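Local coordinates for protein Amuc_1102 (Akkermansia muciniphila, PDB 7DSZ) that is of unconfirmed function but adopts an immunoglobulin-like fold related to archaeal type IV pilus proteins, and so probably takes part in a pilus-like assembly, at residues C[24-29]-C[54-59]; C[77-82]-C[138-143]; C[134-139]-C[152-157]. All coordinates share one frame; numbering follows the deposited sequence. Where two conformers were deposited one is given.

Contact 1: C[24-29]-C[54-59]; sequences EKLSLY and FEIPFK
This is an antiparallel strand pairing in one sheet of the immunoglobulin-like fold, between strand 18-32, outermost in its three-stranded sheet within the chain, and the central strand 50-63. Ser27 and Glu55 form the hydrogen-bonded pair: Ser27 N donates a hydrogen bond of 2.8 Å to Glu55 O, in the carbonyl plane, and Glu55 N returns a bond of 2.8 Å to Ser27 O, nearly along the C=O axis. Towards Glu24 the edge strand loses its regular form; Glu24 N still reaches Pro57 O at 3.0 Å, but from above the carbonyl plane. Proline has no N-H to give back. Its ring instead lies across the Glu24 side chain at about a right angle, with Pro57 CG 3.8 Å from Glu24 CB, while the carboxylate of Glu24 turns away through a bend at chi2 (-57°).

Leu26, Leu28, Phe54 and Ile56 carry the apolar part. With CG anti to its backbone N (chi1 -168°), Leu26 sets CD1 against Ile56 CB at 3.7 Å and against Phe54 CB as well. This apolar face packs on the opposing sheet, where Ile56 touches Val139 and Phe54 touches Val134; Tyr151 lies against both Leu26 and Ile56.

On the face bearing Ser27 and Glu55, the Tyr29 ring crosses the Glu55 chain, with Tyr29 CD2 3.7 Å from Glu55 CG. Bent at chi2, Glu55 leads its carboxylate off to a salt bridge with Arg192 and a hydrogen bond with Tyr193. Leu28 and Phe54, the non-hydrogen-bonded pair, lie side by side pointing the same way, and Leu28 CD1 makes a CH-pi contact 4.0 Å from the centroid of the Phe54 ring, only 13° off its normal.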
loop_
_atom_site.group_PDB
_atom_site.type_symbol
_atom_site.label_atom_id
_atom_site.label_comp_id
_atom_site.label_asym_id
_atom_site.label_seq_id
_atom_site.Cartn_x
_atom_site.Cartn_y
_atom_site.Cartn_z
ATOM N N GLU C 24 -27.283 -8.796 1.370
ATOM C CA GLU C 24 -27.731 -9.810 0.434
ATOM C C GLU C 24 -26.746 -10.970 0.545
ATOM O O GLU C 24 -26.281 -11.260 1.644
ATOM C CB GLU C 24 -27.849 -9.241 -0.983
ATOM C CG GLU C 24 -28.758 -7.983 -1.061
ATOM C CD GLU C 24 -30.177 -8.224 -0.541
ATOM O OE1 GLU C 24 -30.701 -9.346 -0.720
ATOM O OE2 GLU C 24 -30.770 -7.287 0.050
ATOM N N LYS C 25 -26.439 -11.663 -0.537
ATOM C CA LYS C 25 -25.553 -12.815 -0.437
ATOM C C LYS C 25 -24.165 -12.468 -0.960
ATOM O O LYS C 25 -24.018 -11.651 -1.869
ATOM C CB LYS C 25 -26.112 -14.002 -1.222
ATOM C CG LYS C 25 -27.509 -14.429 -0.765
ATOM C CD LYS C 25 -27.945 -15.672 -1.520
ATOM C CE LYS C 25 -29.265 -16.209 -1.006
ATOM N NZ LYS C 25 -29.604 -17.462 -1.746
ATOM N N LEU C 26 -23.150 -13.116 -0.386
ATOM C CA LEU C 26 -21.806 -13.081 -0.967
ATOM C C LEU C 26 -21.772 -13.941 -2.225
ATOM O O LEU C 26 -22.093 -15.134 -2.175
ATOM C CB LEU C 26 -20.773 -13.591 0.040
ATOM C CG LEU C 26 -19.319 -13.330 -0.352
ATOM C CD1 LEU C 26 -18.971 -11.829 -0.323
ATOM C CD2 LEU C 26 -18.395 -14.099 0.564
ATOM N N SER C 27 -21.383 -13.340 -3.348
ATOM C CA SER C 27 -21.242 -14.028 -4.626
ATOM C C SER C 27 -19.788 -13.998 -5.068
ATOM O O SER C 27 -19.093 -13.009 -4.859
ATOM C CB SER C 27 -22.088 -13.376 -5.716
ATOM O OG SER C 27 -23.465 -13.579 -5.469
ATOM N N LEU C 28 -19.350 -15.067 -5.728
ATOM C CA LEU C 28 -18.010 -15.118 -6.313
ATOM C C LEU C 28 -18.080 -14.797 -7.798
ATOM O O LEU C 28 -18.833 -15.438 -8.543
ATOM C CB LEU C 28 -17.379 -16.496 -6.117
ATOM C CG LEU C 28 -16.125 -16.766 -6.962
ATOM C CD1 LEU C 28 -14.988 -15.860 -6.499
ATOM C CD2 LEU C 28 -15.726 -18.224 -6.843
ATOM N N TYR C 29 -17.305 -13.806 -8.219
ATOM C CA TYR C 29 -17.092 -13.488 -9.623
ATOM C C TYR C 29 -15.626 -13.696 -9.956
ATOM O O TYR C 29 -14.757 -13.125 -9.290
ATOM C CB TYR C 29 -17.433 -12.042 -9.939
ATOM C CG TYR C 29 -18.874 -11.645 -9.737
ATOM C CD1 TYR C 29 -19.775 -11.728 -10.789
ATOM C CD2 TYR C 29 -19.315 -11.158 -8.517
ATOM C CE1 TYR C 29 -21.093 -11.339 -10.630
ATOM C CE2 TYR C 29 -20.651 -10.757 -8.346
ATOM C CZ TYR C 29 -21.518 -10.855 -9.414
ATOM O OH TYR C 29 -22.814 -10.456 -9.278
ATOM N N PHE C 54 -15.046 -11.644 -4.452
ATOM C CA PHE C 54 -16.215 -11.969 -3.645
ATOM C C PHE C 54 -16.963 -10.674 -3.368
ATOM O O PHE C 54 -16.391 -9.751 -2.791
ATOM C CB PHE C 54 -15.816 -12.639 -2.327
ATOM C CG PHE C 54 -15.153 -13.984 -2.491
ATOM C CD1 PHE C 54 -15.915 -15.152 -2.487
ATOM C CD2 PHE C 54 -13.776 -14.088 -2.610
ATOM C CE1 PHE C 54 -15.293 -16.416 -2.622
ATOM C CE2 PHE C 54 -13.156 -15.324 -2.754
ATOM C CZ PHE C 54 -13.922 -16.491 -2.751
ATOM N N GLU C 55 -18.233 -10.604 -3.772
ATOM C CA GLU C 55 -19.014 -9.369 -3.697
ATOM C C GLU C 55 -20.246 -9.603 -2.846
ATOM O O GLU C 55 -20.943 -10.599 -3.049
ATOM C CB GLU C 55 -19.465 -8.933 -5.092
ATOM C CG GLU C 55 -18.325 -8.635 -6.056
ATOM C CD GLU C 55 -17.904 -7.200 -5.941
ATOM O OE1 GLU C 55 -18.811 -6.326 -5.901
ATOM O OE2 GLU C 55 -16.683 -6.936 -5.864
ATOM N N ILE C 56 -20.548 -8.691 -1.918
ATOM C CA ILE C 56 -21.796 -8.744 -1.173
ATOM C C ILE C 56 -22.505 -7.395 -1.198
ATOM O O ILE C 56 -21.951 -6.392 -0.732
ATOM C CB ILE C 56 -21.614 -9.248 0.274
ATOM C CG1 ILE C 56 -22.973 -9.374 0.974
ATOM C CG2 ILE C 56 -20.624 -8.399 1.090
ATOM C CD1 ILE C 56 -22.918 -10.338 2.188
ATOM N N PRO C 57 -23.707 -7.310 -1.763
ATOM C CA PRO C 57 -24.472 -6.064 -1.699
ATOM C C PRO C 57 -24.974 -5.811 -0.293
ATOM O O PRO C 57 -25.304 -6.742 0.442
ATOM C CB PRO C 57 -25.666 -6.315 -2.634
ATOM C CG PRO C 57 -25.404 -7.598 -3.336
ATOM C CD PRO C 57 -24.439 -8.384 -2.448
ATOM N N PHE C 58 -25.058 -4.530 0.067
ATOM C CA PHE C 58 -25.654 -4.191 1.354
ATOM C C PHE C 58 -26.187 -2.767 1.338
ATOM O O PHE C 58 -25.843 -1.961 0.475
ATOM C CB PHE C 58 -24.664 -4.393 2.507
ATOM C CG PHE C 58 -23.576 -3.351 2.602
ATOM C CD1 PHE C 58 -22.394 -3.494 1.896
ATOM C CD2 PHE C 58 -23.707 -2.277 3.459
ATOM C CE1 PHE C 58 -21.373 -2.565 2.031
ATOM C CE2 PHE C 58 -22.692 -1.344 3.600
ATOM C CZ PHE C 58 -21.525 -1.479 2.878
ATOM N N LYS C 59 -27.063 -2.484 2.310
ATOM C CA LYS C 59 -27.615 -1.152 2.518
ATOM C C LYS C 59 -27.691 -0.914 4.021
ATOM O O LYS C 59 -27.944 -1.849 4.785
ATOM C CB LYS C 59 -29.008 -1.008 1.866
ATOM C CG LYS C 59 -29.656 0.350 2.105
ATOM C CD LYS C 59 -31.072 0.390 1.525
ATOM C CE LYS C 59 -31.054 0.874 0.098
ATOM N NZ LYS C 59 -32.432 1.241 -0.383
#

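Contact 2: C[77-82]-C[138-143]; sequences KFYIAV and GVVVEY
Tyr79 lays its ring obliquely across Val140, CE1 meeting the CG2 branch at 3.9 Å, and beside Gly138, whose carbonyl oxygen lies at the ring edge. The two strands, 70-83 and 134-143, are antiparallel neighbours in the larger sheet of the immunoglobulin-like fold. Each hydrogen-bonded pair is doubly joined: Lys77 N to Val140 O (2.7 Å) with Val140 N to Lys77 O, and Tyr79 N to Gly138 O with Gly138 N to Tyr79 O. The last is the most bent, with 141° at the hydrogen. Gly138 has no side chain beside the Tyr79 ring, which stacks on Trp162; Val140 touches the same tryptophan.

Between these pairs Phe78 and Val139 lie side by side on the other face, Phe78 CD2 3.8 Å from Val139 CG2, and both rest on Leu26 of the opposing sheet. The Lys77 chain, extended beyond CG, runs along the face it shares with Tyr79 and Val140 to Glu142, itself extended (chi2 -180°). There Lys77 NZ closes a salt bridge of 2.9 Å to Glu142 OE2, meeting that oxygen from 43° out of the carboxylate plane.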
loop_
_atom_site.group_PDB
_atom_site.type_symbol
_atom_site.label_atom_id
_atom_site.label_comp_id
_atom_site.label_asym_id
_atom_site.label_seq_id
_atom_site.Cartn_x
_atom_site.Cartn_y
_atom_site.Cartn_z
ATOM N N LYS C 77 -16.239 -8.657 8.374
ATOM C CA LYS C 77 -15.372 -9.815 8.570
ATOM C C LYS C 77 -15.798 -10.893 7.586
ATOM O O LYS C 77 -16.964 -11.306 7.577
ATOM C CB LYS C 77 -15.443 -10.310 10.014
ATOM C CG LYS C 77 -14.927 -9.290 11.002
ATOM C CD LYS C 77 -15.109 -9.751 12.453
ATOM C CE LYS C 77 -14.340 -8.832 13.419
ATOM N NZ LYS C 77 -14.542 -9.247 14.843
ATOM N N PHE C 78 -14.871 -11.299 6.720
ATOM C CA PHE C 78 -15.131 -12.313 5.711
ATOM C C PHE C 78 -14.507 -13.637 6.135
ATOM O O PHE C 78 -13.355 -13.666 6.570
ATOM C CB PHE C 78 -14.541 -11.912 4.362
ATOM C CG PHE C 78 -15.169 -10.685 3.754
ATOM C CD1 PHE C 78 -14.744 -9.423 4.151
ATOM C CD2 PHE C 78 -16.150 -10.796 2.787
ATOM C CE1 PHE C 78 -15.296 -8.282 3.583
ATOM C CE2 PHE C 78 -16.719 -9.664 2.207
ATOM C CZ PHE C 78 -16.284 -8.409 2.601
ATOM N N TYR C 79 -15.262 -14.724 5.969
ATOM C CA TYR C 79 -14.800 -16.080 6.252
ATOM C C TYR C 79 -15.054 -16.923 5.019
ATOM O O TYR C 79 -16.201 -17.030 4.567
ATOM C CB TYR C 79 -15.538 -16.699 7.446
ATOM C CG TYR C 79 -15.500 -15.865 8.701
ATOM C CD1 TYR C 79 -16.474 -14.901 8.937
ATOM C CD2 TYR C 79 -14.514 -16.053 9.658
ATOM C CE1 TYR C 79 -16.461 -14.139 10.082
ATOM C CE2 TYR C 79 -14.489 -15.289 10.815
ATOM C CZ TYR C 79 -15.470 -14.330 11.017
ATOM O OH TYR C 79 -15.473 -13.557 12.158
ATOM N N ILE C 80 -14.003 -17.543 4.494
ATOM C CA ILE C 80 -14.105 -18.372 3.304
ATOM C C ILE C 80 -13.398 -19.691 3.585
ATOM O O ILE C 80 -12.265 -19.706 4.076
ATOM C CB ILE C 80 -13.514 -17.664 2.069
ATOM C CG1 ILE C 80 -14.400 -16.465 1.689
ATOM C CG2 ILE C 80 -13.385 -18.641 0.898
ATOM C CD1 ILE C 80 -13.728 -15.414 0.805
ATOM N N ALA C 81 -14.081 -20.796 3.279
ATOM C CA ALA C 81 -13.553 -22.134 3.515
ATOM C C ALA C 81 -13.361 -22.855 2.190
ATOM O O ALA C 81 -14.265 -22.875 1.343
ATOM C CB ALA C 81 -14.487 -22.932 4.441
ATOM N N VAL C 82 -12.171 -23.436 2.010
ATOM C CA VAL C 82 -11.827 -24.222 0.834
ATOM C C VAL C 82 -11.132 -25.495 1.309
ATOM O O VAL C 82 -10.623 -25.573 2.429
ATOM C CB VAL C 82 -10.914 -23.447 -0.157
ATOM C CG1 VAL C 82 -11.565 -22.128 -0.567
ATOM C CG2 VAL C 82 -9.541 -23.181 0.468
ATOM N N GLY C 138 -19.023 -16.833 4.811
ATOM C CA GLY C 138 -19.717 -16.078 5.836
ATOM C C GLY C 138 -19.239 -14.644 5.854
ATOM O O GLY C 138 -18.076 -14.358 5.546
ATOM N N VAL C 139 -20.145 -13.734 6.209
ATOM C CA VAL C 139 -19.820 -12.323 6.381
ATOM C C VAL C 139 -20.480 -11.830 7.657
ATOM O O VAL C 139 -21.690 -11.994 7.830
ATOM C CB VAL C 139 -20.288 -11.471 5.186
ATOM C CG1 VAL C 139 -19.979 -9.995 5.435
ATOM C CG2 VAL C 139 -19.629 -11.961 3.887
ATOM N N VAL C 140 -19.696 -11.222 8.538
ATOM C CA VAL C 140 -20.193 -10.613 9.770
ATOM C C VAL C 140 -19.877 -9.126 9.731
ATOM O O VAL C 140 -18.732 -8.742 9.483
ATOM C CB VAL C 140 -19.569 -11.267 11.016
ATOM C CG1 VAL C 140 -20.034 -10.540 12.296
ATOM C CG2 VAL C 140 -19.926 -12.757 11.069
ATOM N N VAL C 141 -20.887 -8.289 9.977
ATOM C CA VAL C 141 -20.720 -6.836 9.955
ATOM C C VAL C 141 -20.833 -6.310 11.375
ATOM O O VAL C 141 -21.804 -6.618 12.079
ATOM C CB VAL C 141 -21.769 -6.152 9.057
ATOM C CG1 VAL C 141 -21.495 -4.641 9.001
ATOM C CG2 VAL C 141 -21.756 -6.761 7.657
ATOM N N GLU C 142 -19.863 -5.499 11.788
ATOM C CA GLU C 142 -19.885 -4.871 13.101
ATOM C C GLU C 142 -19.955 -3.355 12.968
ATOM O O GLU C 142 -19.357 -2.762 12.056
ATOM C CB GLU C 142 -18.653 -5.263 13.929
ATOM C CG GLU C 142 -18.595 -6.745 14.253
ATOM C CD GLU C 142 -17.373 -7.134 15.077
ATOM O OE1 GLU C 142 -16.562 -6.248 15.406
ATOM O OE2 GLU C 142 -17.222 -8.336 15.387
ATOM N N TYR C 143 -20.702 -2.733 13.877
ATOM C CA TYR C 143 -20.712 -1.287 14.035
ATOM C C TYR C 143 -20.351 -0.974 15.479
ATOM O O TYR C 143 -20.993 -1.481 16.404
ATOM C CB TYR C 143 -22.076 -0.677 13.680
ATOM C CG TYR C 143 -22.089 0.805 13.967
ATOM C CD1 TYR C 143 -21.372 1.684 13.167
ATOM C CD2 TYR C 143 -22.768 1.322 15.066
ATOM C CE1 TYR C 143 -21.349 3.033 13.428
ATOM C CE2 TYR C 143 -22.749 2.686 15.340
ATOM C CZ TYR C 143 -22.034 3.533 14.514
ATOM O OH TYR C 143 -21.987 4.892 14.755
#

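Contact 3: C[134-139]-C[152-157]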
loop_
_atom_site.group_PDB
_atom_site.type_symbol
_atom_site.label_atom_id
_atom_site.label_comp_id
_atom_site.label_asym_id
_atom_site.label_seq_id
_atom_site.Cartn_x
_atom_site.Cartn_y
_atom_site.Cartn_z
ATOM N N VAL C 134 -15.294 -23.162 -3.478
ATOM C CA VAL C 134 -15.648 -22.460 -2.248
ATOM C C VAL C 134 -16.650 -23.326 -1.490
ATOM O O VAL C 134 -17.798 -23.474 -1.915
ATOM C CB VAL C 134 -16.232 -21.074 -2.541
ATOM C CG1 VAL C 134 -16.536 -20.356 -1.231
ATOM C CG2 VAL C 134 -15.280 -20.258 -3.412
ATOM N N LYS C 135 -16.233 -23.875 -0.352
ATOM C CA LYS C 135 -17.081 -24.799 0.393
ATOM C C LYS C 135 -18.037 -24.080 1.337
ATOM O O LYS C 135 -19.228 -24.402 1.376
ATOM C CB LYS C 135 -16.210 -25.792 1.170
ATOM C CG LYS C 135 -15.395 -26.701 0.257
ATOM C CD LYS C 135 -16.247 -27.208 -0.906
ATOM C CE LYS C 135 -15.445 -28.149 -1.795
ATOM N NZ LYS C 135 -16.192 -28.557 -3.013
ATOM N N TYR C 136 -17.535 -23.113 2.099
ATOM C CA TYR C 136 -18.361 -22.315 2.995
ATOM C C TYR C 136 -18.011 -20.840 2.857
ATOM O O TYR C 136 -16.867 -20.488 2.550
ATOM C CB TYR C 136 -18.159 -22.714 4.436
ATOM C CG TYR C 136 -18.423 -24.178 4.704
ATOM C CD1 TYR C 136 -19.701 -24.691 4.600
ATOM C CD2 TYR C 136 -17.393 -25.039 5.052
ATOM C CE1 TYR C 136 -19.962 -26.024 4.845
ATOM C CE2 TYR C 136 -17.643 -26.386 5.304
ATOM C CZ TYR C 136 -18.933 -26.864 5.197
ATOM O OH TYR C 136 -19.205 -28.187 5.437
ATOM N N GLN C 137 -19.007 -19.984 3.107
ATOM C CA GLN C 137 -18.837 -18.534 3.099
ATOM C C GLN C 137 -19.569 -17.924 4.287
ATOM O O GLN C 137 -20.623 -18.412 4.705
ATOM C CB GLN C 137 -19.396 -17.871 1.826
ATOM C CG GLN C 137 -18.824 -18.413 0.548
ATOM C CD GLN C 137 -19.290 -17.658 -0.683
ATOM O OE1 GLN C 137 -18.537 -17.500 -1.643
ATOM N NE2 GLN C 137 -20.549 -17.218 -0.676
ATOM N N GLY C 138 -19.023 -16.833 4.811
ATOM C CA GLY C 138 -19.717 -16.078 5.836
ATOM C C GLY C 138 -19.239 -14.644 5.854
ATOM O O GLY C 138 -18.076 -14.358 5.546
ATOM N N VAL C 139 -20.145 -13.734 6.209
ATOM C CA VAL C 139 -19.820 -12.323 6.381
ATOM C C VAL C 139 -20.480 -11.830 7.657
ATOM O O VAL C 139 -21.690 -11.994 7.830
ATOM C CB VAL C 139 -20.288 -11.471 5.186
ATOM C CG1 VAL C 139 -19.979 -9.995 5.435
ATOM C CG2 VAL C 139 -19.629 -11.961 3.887
ATOM N N SER C 152 -24.530 -16.081 5.864
ATOM C CA SER C 152 -23.832 -17.362 5.829
ATOM C C SER C 152 -24.365 -18.201 4.682
ATOM O O SER C 152 -25.562 -18.182 4.403
ATOM C CB SER C 152 -23.985 -18.144 7.139
ATOM O OG SER C 152 -23.372 -19.424 7.018
ATOM N N SER C 153 -23.466 -18.950 4.028
ATOM C CA SER C 153 -23.879 -19.903 3.006
ATOM C C SER C 153 -24.590 -21.115 3.600
ATOM O O SER C 153 -25.221 -21.869 2.856
ATOM C CB SER C 153 -22.674 -20.381 2.182
ATOM O OG SER C 153 -21.768 -21.121 2.988
ATOM N N GLU C 154 -24.484 -21.330 4.905
ATOM C CA GLU C 154 -25.078 -22.489 5.557
ATOM C C GLU C 154 -26.248 -22.055 6.429
ATOM O O GLU C 154 -26.345 -20.900 6.862
ATOM C CB GLU C 154 -24.046 -23.235 6.412
ATOM C CG GLU C 154 -22.715 -23.509 5.708
ATOM C CD GLU C 154 -22.874 -24.214 4.375
ATOM O OE1 GLU C 154 -23.482 -25.305 4.347
ATOM O OE2 GLU C 154 -22.373 -23.679 3.349
ATOM N N ARG C 155 -27.133 -23.014 6.690
ATOM C CA ARG C 155 -28.287 -22.843 7.562
ATOM C C ARG C 155 -28.167 -23.758 8.775
ATOM O O ARG C 155 -27.300 -24.634 8.849
ATOM C CB ARG C 155 -29.599 -23.138 6.817
ATOM C CG ARG C 155 -30.060 -22.035 5.886
ATOM C CD ARG C 155 -30.102 -20.701 6.619
ATOM N NE ARG C 155 -30.841 -19.664 5.895
ATOM C CZ ARG C 155 -30.351 -18.954 4.881
ATOM N NH1 ARG C 155 -29.111 -19.170 4.444
ATOM N NH2 ARG C 155 -31.103 -18.026 4.297
ATOM N N GLY C 156 -29.066 -23.541 9.733
ATOM C CA GLY C 156 -29.187 -24.463 10.847
ATOM C C GLY C 156 -28.010 -24.367 11.795
ATOM O O GLY C 156 -27.485 -23.281 12.072
ATOM N N LYS C 157 -27.594 -25.528 12.312
ATOM C CA LYS C 157 -26.481 -25.584 13.252
ATOM C C LYS C 157 -25.159 -25.212 12.594
ATOM O O LYS C 157 -24.233 -24.775 13.286
ATOM C CB LYS C 157 -26.378 -26.983 13.871
ATOM C CG LYS C 157 -27.640 -27.451 14.592
ATOM C CD LYS C 157 -27.438 -28.818 15.242
ATOM C CE LYS C 157 -28.756 -29.411 15.726
ATOM N NZ LYS C 157 -29.678 -29.703 14.591
#
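Ser153 holds OG in the crowded position between its backbone N and carbonyl carbon (chi1 65°), and Glu154 bends at chi2 (-53°), so that hydroxyl and carboxylate both come back towards segment 134-139. The Ser153 hydroxyl thereby does two jobs. Ser153 OG accepts from Gln137 N at 3.0 Å and donates to Glu154 OE2 at 2.7 Å, on the anti lone pair of that oxygen. With its proton committed to the carboxylate, the hydroxyl oxygen is probably polarised into a better acceptor for the strand amide. Alongside, Ser153 N gives a nearly straight bond of 3.0 Å to Gln137 O, from above the carbonyl plane; Trp161 NE1 donates to the same oxygen.

Here strand 146-152 of the immunoglobulin-like domain leaves its antiparallel partner. Gly138 and Ser152 form a non-hydrogen-bonded pair, their CA atoms 4.3 Å apart, and beyond it the chain departs in an ST turn: Ser152 OG, anti to its own backbone N, accepts from Glu154 N at 3.1 Å. That hydroxyl is also bonded to Glu159 O, tying the turn to the loop that follows. On the partner strand, Lys135 and Tyr136 make a classic beta bulge opposite Ala81, and just past it the extended Gln137 side chain brings NE2 to hydrogen bonds with Tyr151 OH and Leu26 O. Gln137 CB packs 4.1 Å from Ser153 CB.

The Tyr136 ring offers its edge to Glu154, crossing the side chain at about a right angle with ring and carboxylate planes 85° apart. Tyr136 CD1 lies 3.1 Å from Glu154 OE2 and 3.4 Å from Glu154 CG.

From the N terminus, contact 1 comes first: it joins 24-29 to 54-59 and closes the loop between the first two long strands before contact 2 opens. Contact 2 then spans 55 residues, including strands 91-104 and 109-115 and helix 117-124, to bring 138-143 beside 77-82. Contact 3 begins on the stretch where contact 2 ends, sharing Gly138 and Val139, and closes the short hairpin to 152-157; none of the three nests in another. Contacts 2 and 3 thus flank strand 134-143 on its two edges. Contact 1 belongs to the facing sheet, meeting contact 2 through Phe54 and Ile80, and contact 3 through the Gln137 side-chain amide, at Leu26 O.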